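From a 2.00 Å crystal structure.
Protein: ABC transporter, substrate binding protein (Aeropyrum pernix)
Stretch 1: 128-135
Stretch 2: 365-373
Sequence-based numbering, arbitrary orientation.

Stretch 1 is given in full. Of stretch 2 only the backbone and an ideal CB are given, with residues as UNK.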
ATOM      1  N   ALA A 128       2.543 -10.395   1.291  1.00  9.07           N
ATOM      2  CA  ALA A 128       3.734 -10.975   1.919  1.00  9.49           C
ATOM      3  C   ALA A 128       3.928 -12.435   1.516  1.00  9.86           C
ATOM      4  O   ALA A 128       5.025 -12.841   1.141  1.00  9.84           O
ATOM      5  CB  ALA A 128       3.661 -10.855   3.437  1.00  9.51           C
ATOM      6  N   CYS A 129       2.854 -13.212   1.584  1.00 10.44           N
ATOM      7  CA  CYS A 129       2.934 -14.637   1.280  1.00 11.22           C
ATOM      8  C   CYS A 129       3.191 -14.879  -0.208  1.00 11.39           C
ATOM      9  O   CYS A 129       3.865 -15.842  -0.569  1.00 11.65           O
ATOM     10  CB  CYS A 129       1.688 -15.367   1.775  1.00 10.93           C
ATOM     11  SG  CYS A 129       1.541 -15.367   3.589  1.00 12.12           S
ATOM     12  N   SER A 130       2.672 -13.991  -1.057  1.00 11.69           N
ATOM     13  CA  SER A 130       2.960 -14.014  -2.493  1.00 11.94           C
ATOM     14  C   SER A 130       4.439 -13.780  -2.779  1.00 11.79           C
ATOM     15  O   SER A 130       5.039 -14.483  -3.603  1.00 11.86           O
ATOM     16  CB  SER A 130       2.116 -12.980  -3.235  1.00 11.93           C
ATOM     17  OG  SER A 130       0.741 -13.325  -3.192  1.00 13.89           O
ATOM     18  N   GLY A 131       5.021 -12.791  -2.102  1.00 11.79           N
ATOM     19  CA  GLY A 131       6.450 -12.478  -2.236  1.00 11.40           C
ATOM     20  C   GLY A 131       7.351 -13.587  -1.714  1.00 11.64           C
ATOM     21  O   GLY A 131       8.409 -13.861  -2.291  1.00 11.31           O
ATOM     22  N   LEU A 132       6.932 -14.224  -0.617  1.00 11.57           N
ATOM     23  CA  LEU A 132       7.713 -15.297   0.003  1.00 11.55           C
ATOM     24  C   LEU A 132       7.652 -16.592  -0.809  1.00 11.98           C
ATOM     25  O   LEU A 132       8.635 -17.337  -0.871  1.00 12.04           O
ATOM     26  CB  LEU A 132       7.261 -15.527   1.449  1.00 11.30           C
ATOM     27  CG  LEU A 132       7.614 -14.391   2.422  1.00 11.01           C
ATOM     28  CD1 LEU A 132       6.788 -14.491   3.700  1.00  9.61           C
ATOM     29  CD2 LEU A 132       9.126 -14.352   2.728  1.00  9.82           C
ATOM     30  N   ALA A 133       6.492 -16.847  -1.424  1.00 12.41           N
ATOM     31  CA  ALA A 133       6.313 -17.946  -2.377  1.00 12.64           C
ATOM     32  C   ALA A 133       7.230 -17.761  -3.576  1.00 12.89           C
ATOM     33  O   ALA A 133       7.842 -18.730  -4.054  1.00 13.01           O
ATOM     34  CB  ALA A 133       4.852 -18.035  -2.827  1.00 12.65           C
ATOM     35  N   PHE A 134       7.330 -16.520  -4.061  1.00 13.28           N
ATOM     36  CA  PHE A 134       8.300 -16.177  -5.104  1.00 13.58           C
ATOM     37  C   PHE A 134       9.716 -16.592  -4.687  1.00 13.80           C
ATOM     38  O   PHE A 134      10.423 -17.253  -5.455  1.00 13.57           O
ATOM     39  CB  PHE A 134       8.281 -14.679  -5.460  1.00 13.65           C
ATOM     40  CG  PHE A 134       9.546 -14.215  -6.138  1.00 13.70           C
ATOM     41  CD1 PHE A 134       9.725 -14.398  -7.508  1.00 13.76           C
ATOM     42  CD2 PHE A 134      10.585 -13.662  -5.395  1.00 13.15           C
ATOM     43  CE1 PHE A 134      10.906 -14.008  -8.130  1.00 13.73           C
ATOM     44  CE2 PHE A 134      11.774 -13.277  -6.006  1.00 13.15           C
ATOM     45  CZ  PHE A 134      11.935 -13.442  -7.374  1.00 13.36           C
ATOM     46  N   LEU A 135      10.118 -16.197  -3.478  1.00 13.98           N
ATOM     47  CA  LEU A 135      11.445 -16.527  -2.945  1.00 14.50           C
ATOM     48  C   LEU A 135      11.671 -18.031  -2.861  1.00 14.68           C
ATOM     49  O   LEU A 135      12.720 -18.529  -3.272  1.00 14.54           O
ATOM     50  CB  LEU A 135      11.644 -15.905  -1.557  1.00 14.90           C
ATOM     51  CG  LEU A 135      12.640 -14.761  -1.311  1.00 14.85           C
ATOM     52  CD1 LEU A 135      12.678 -13.742  -2.427  1.00 15.25           C
ATOM     53  CD2 LEU A 135      12.332 -14.091   0.023  1.00 14.20           C
ATOM     54  N   UNK A 365      12.045  -5.956 -13.413  1.00 15.97           N
ATOM     55  CA  UNK A 365      10.751  -6.562 -13.139  1.00 16.35           C
ATOM     56  C   UNK A 365      10.834  -8.086 -13.270  1.00 16.53           C
ATOM     57  O   UNK A 365      11.217  -8.597 -14.324  1.00 16.49           O
ATOM     58  CB  UNK A 365       9.688  -6.000 -14.085  1.00 16.35           C
ATOM     59  N   UNK A 366      10.478  -8.797 -12.198  1.00 16.73           N
ATOM     60  CA  UNK A 366      10.437 -10.264 -12.210  1.00 17.32           C
ATOM     61  C   UNK A 366       9.167 -10.829 -12.838  1.00 17.03           C
ATOM     62  O   UNK A 366       9.205 -11.908 -13.435  1.00 16.94           O
ATOM     63  CB  UNK A 366      10.570 -10.795 -10.781  1.00 17.32           C
ATOM     64  N   UNK A 367       8.048 -10.114 -12.692  1.00 16.63           N
ATOM     65  CA  UNK A 367       6.746 -10.593 -13.168  1.00 16.27           C
ATOM     66  C   UNK A 367       5.675 -10.601 -12.086  1.00 16.33           C
ATOM     67  O   UNK A 367       5.844  -9.980 -11.030  1.00 16.08           O
ATOM     68  CB  UNK A 367       6.892 -12.004 -13.741  1.00 16.27           C
ATOM     69  N   UNK A 368       4.572 -11.300 -12.357  1.00 16.26           N
ATOM     70  CA  UNK A 368       3.449 -11.412 -11.416  1.00 16.52           C
ATOM     71  C   UNK A 368       3.507 -12.732 -10.661  1.00 16.63           C
ATOM     72  O   UNK A 368       3.706 -13.799 -11.261  1.00 16.80           O
ATOM     73  CB  UNK A 368       2.114 -11.289 -12.153  1.00 16.52           C
ATOM     74  N   UNK A 369       3.324 -12.654  -9.347  1.00 16.66           N
ATOM     75  CA  UNK A 369       3.384 -13.828  -8.477  1.00 16.68           C
ATOM     76  C   UNK A 369       2.251 -13.844  -7.466  1.00 16.70           C
ATOM     77  O   UNK A 369       1.749 -12.795  -7.062  1.00 16.37           O
ATOM     78  CB  UNK A 369       4.727 -13.877  -7.747  1.00 16.68           C
ATOM     79  N   UNK A 370       1.842 -15.045  -7.077  1.00 16.85           N
ATOM     80  CA  UNK A 370       0.707 -15.231  -6.181  1.00 17.41           C
ATOM     81  C   UNK A 370       0.973 -16.390  -5.232  1.00 17.30           C
ATOM     82  O   UNK A 370       1.543 -17.405  -5.629  1.00 17.20           O
ATOM     83  CB  UNK A 370      -0.577 -15.475  -6.976  1.00 17.41           C
ATOM     84  N   UNK A 371       0.558 -16.230  -3.980  1.00 17.62           N
ATOM     85  CA  UNK A 371       0.623 -17.308  -2.995  1.00 18.00           C
ATOM     86  C   UNK A 371      -0.285 -18.469  -3.424  1.00 18.33           C
ATOM     87  O   UNK A 371      -1.281 -18.238  -4.124  1.00 18.33           O
ATOM     88  CB  UNK A 371       0.221 -16.796  -1.611  1.00 18.00           C
ATOM     89  N   UNK A 372       0.054 -19.717  -3.021  1.00 18.67           N
ATOM     90  CA  UNK A 372      -0.811 -20.863  -3.334  1.00 18.87           C
ATOM     91  C   UNK A 372      -2.265 -20.594  -2.975  1.00 19.17           C
ATOM     92  O   UNK A 372      -2.548 -19.936  -1.966  1.00 19.18           O
ATOM     93  CB  UNK A 372      -0.323 -22.111  -2.596  1.00 18.87           C
ATOM     94  N   UNK A 373      -3.173 -21.112  -3.794  1.00 19.72           N
ATOM     95  CA  UNK A 373      -4.609 -20.900  -3.617  1.00 20.66           C
ATOM     96  C   UNK A 373      -5.134 -21.383  -2.258  1.00 21.07           C
ATOM     97  O   UNK A 373      -6.085 -20.815  -1.719  1.00 21.24           O
ATOM     98  CB  UNK A 373      -5.370 -21.612  -4.737  1.00 20.66           C
TER

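Residues 128-135 form a continuous helical segment, past which stretch 2 runs first as a strand and then, from position 370, as a loop. Position 365 opens the stretch, within a strand that begins earlier in the chain, its CB beyond the reach of the helix, so stretch 1 sets no preference there; the residue is Leu-365.

At position 366 the CA-to-CB bond points toward the helix, and the ideal CB lies 4.2 Å from CE1 of Phe-134. An apolar side chain of almost any shape could lie against this ring. The deposited residue is Met-366, present as selenomethionine. Its CG packs 4.0 Å from CZ of Phe-134, while the end of the chain leads away from the helix.

Position 367 is decided by its own backbone. At phi/psi of 126/-165 a CB would be jammed against the carbonyl O of position 366, which calls for glycine, and Gly-367 is found. Position 368 has its CB out of reach of stretch 1 and would accept many side chains, polar ones included; Lys-368 extends from it, its NZ hydrogen-bonded elsewhere in the structure.

Position 369 again points toward the helix. Its ideal CB is 4.3 Å from CB of Phe-134 and 4.2 Å from O of Ser-130. The neighbouring aromatic ring favours an apolar side chain, and leucine, methionine or an aromatic could each cover it. Phe-369, with chi1 in the m well, presents one ring face to the edge of Phe-134. The centroids are 4.8 Å apart and the planes meet at 64°, with CD1 of Phe-134 approaching CZ of Phe-369 to 3.5 Å.

At position 370 CA-to-CB points away from the helix, leaving room for a long polar side chain. Glu-370 occupies it in an extended conformation, and its OE2 is hydrogen-bonded elsewhere in the structure.

Position 371 comes closest to the helix backbone, its CA 4.1 Å from CA of Ser-130. The ideal CB points sideways, yet lies 3.8 Å from both N of Ser-130 and C of Cys-129, favouring a small residue such as alanine or serine. The deposited Ala-371 places its CB 4.0 Å from CB of Cys-129. Its backbone N donates a hydrogen bond to OG of Ser-130 (3.0 Å, 143° at the hydrogen), tying the loop to the helix.

The phi of -49° at position 372 is compatible with proline, among others. Pro-372 rests its CD 4.2 Å from CB of Ala-133. Position 373 is beyond reach and unconstrained by stretch 1; it is Ser-373.

Stretch 2 (365-373) LMGKFEAPS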
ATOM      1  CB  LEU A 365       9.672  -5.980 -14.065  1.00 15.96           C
ATOM      2  CG  LEU A 365       8.220  -6.446 -13.886  1.00 16.72           C
ATOM      3  CD1 LEU A 365       7.658  -6.041 -12.521  1.00 15.92           C
ATOM      4  CD2 LEU A 365       7.340  -5.907 -15.009  1.00 16.56           C
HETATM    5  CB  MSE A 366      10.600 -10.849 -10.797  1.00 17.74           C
HETATM    6  CG  MSE A 366      11.919 -10.524 -10.108  1.00 20.70           C
HETATM    7 SE   MSE A 366      13.495 -11.207 -11.041  1.00 29.22          SE
HETATM    8  CE  MSE A 366      13.887  -9.720 -12.241  1.00 25.94           C
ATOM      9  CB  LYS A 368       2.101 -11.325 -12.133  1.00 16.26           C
ATOM     10  CG  LYS A 368       1.817 -10.025 -12.829  1.00 17.02           C
ATOM     11  CD  LYS A 368       0.528 -10.123 -13.619  1.00 18.06           C
ATOM     12  CE  LYS A 368       0.194  -8.795 -14.257  1.00 18.96           C
ATOM     13  NZ  LYS A 368      -1.065  -8.872 -15.045  1.00 20.31           N
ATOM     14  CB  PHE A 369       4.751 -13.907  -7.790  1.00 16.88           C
ATOM     15  CG  PHE A 369       5.889 -14.097  -8.754  1.00 17.23           C
ATOM     16  CD1 PHE A 369       6.245 -15.373  -9.185  1.00 17.75           C
ATOM     17  CD2 PHE A 369       6.590 -13.002  -9.249  1.00 17.89           C
ATOM     18  CE1 PHE A 369       7.288 -15.553 -10.091  1.00 18.18           C
ATOM     19  CE2 PHE A 369       7.637 -13.168 -10.159  1.00 18.12           C
ATOM     20  CZ  PHE A 369       7.986 -14.447 -10.578  1.00 18.21           C
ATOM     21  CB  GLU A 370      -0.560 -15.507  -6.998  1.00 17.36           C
ATOM     22  CG  GLU A 370      -1.867 -15.281  -6.255  1.00 17.93           C
ATOM     23  CD  GLU A 370      -3.089 -15.665  -7.075  1.00 18.38           C
ATOM     24  OE1 GLU A 370      -2.986 -15.732  -8.318  1.00 20.90           O
ATOM     25  OE2 GLU A 370      -4.162 -15.900  -6.478  1.00 19.92           O
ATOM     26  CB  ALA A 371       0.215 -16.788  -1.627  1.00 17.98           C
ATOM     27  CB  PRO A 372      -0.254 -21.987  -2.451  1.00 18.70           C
ATOM     28  CG  PRO A 372       1.181 -21.641  -2.252  1.00 19.28           C
ATOM     29  CD  PRO A 372       1.264 -20.125  -2.273  1.00 18.82           C
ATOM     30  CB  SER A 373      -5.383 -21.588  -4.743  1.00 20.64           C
ATOM     31  OG  SER A 373      -4.964 -21.104  -6.011  1.00 22.26           O
TER
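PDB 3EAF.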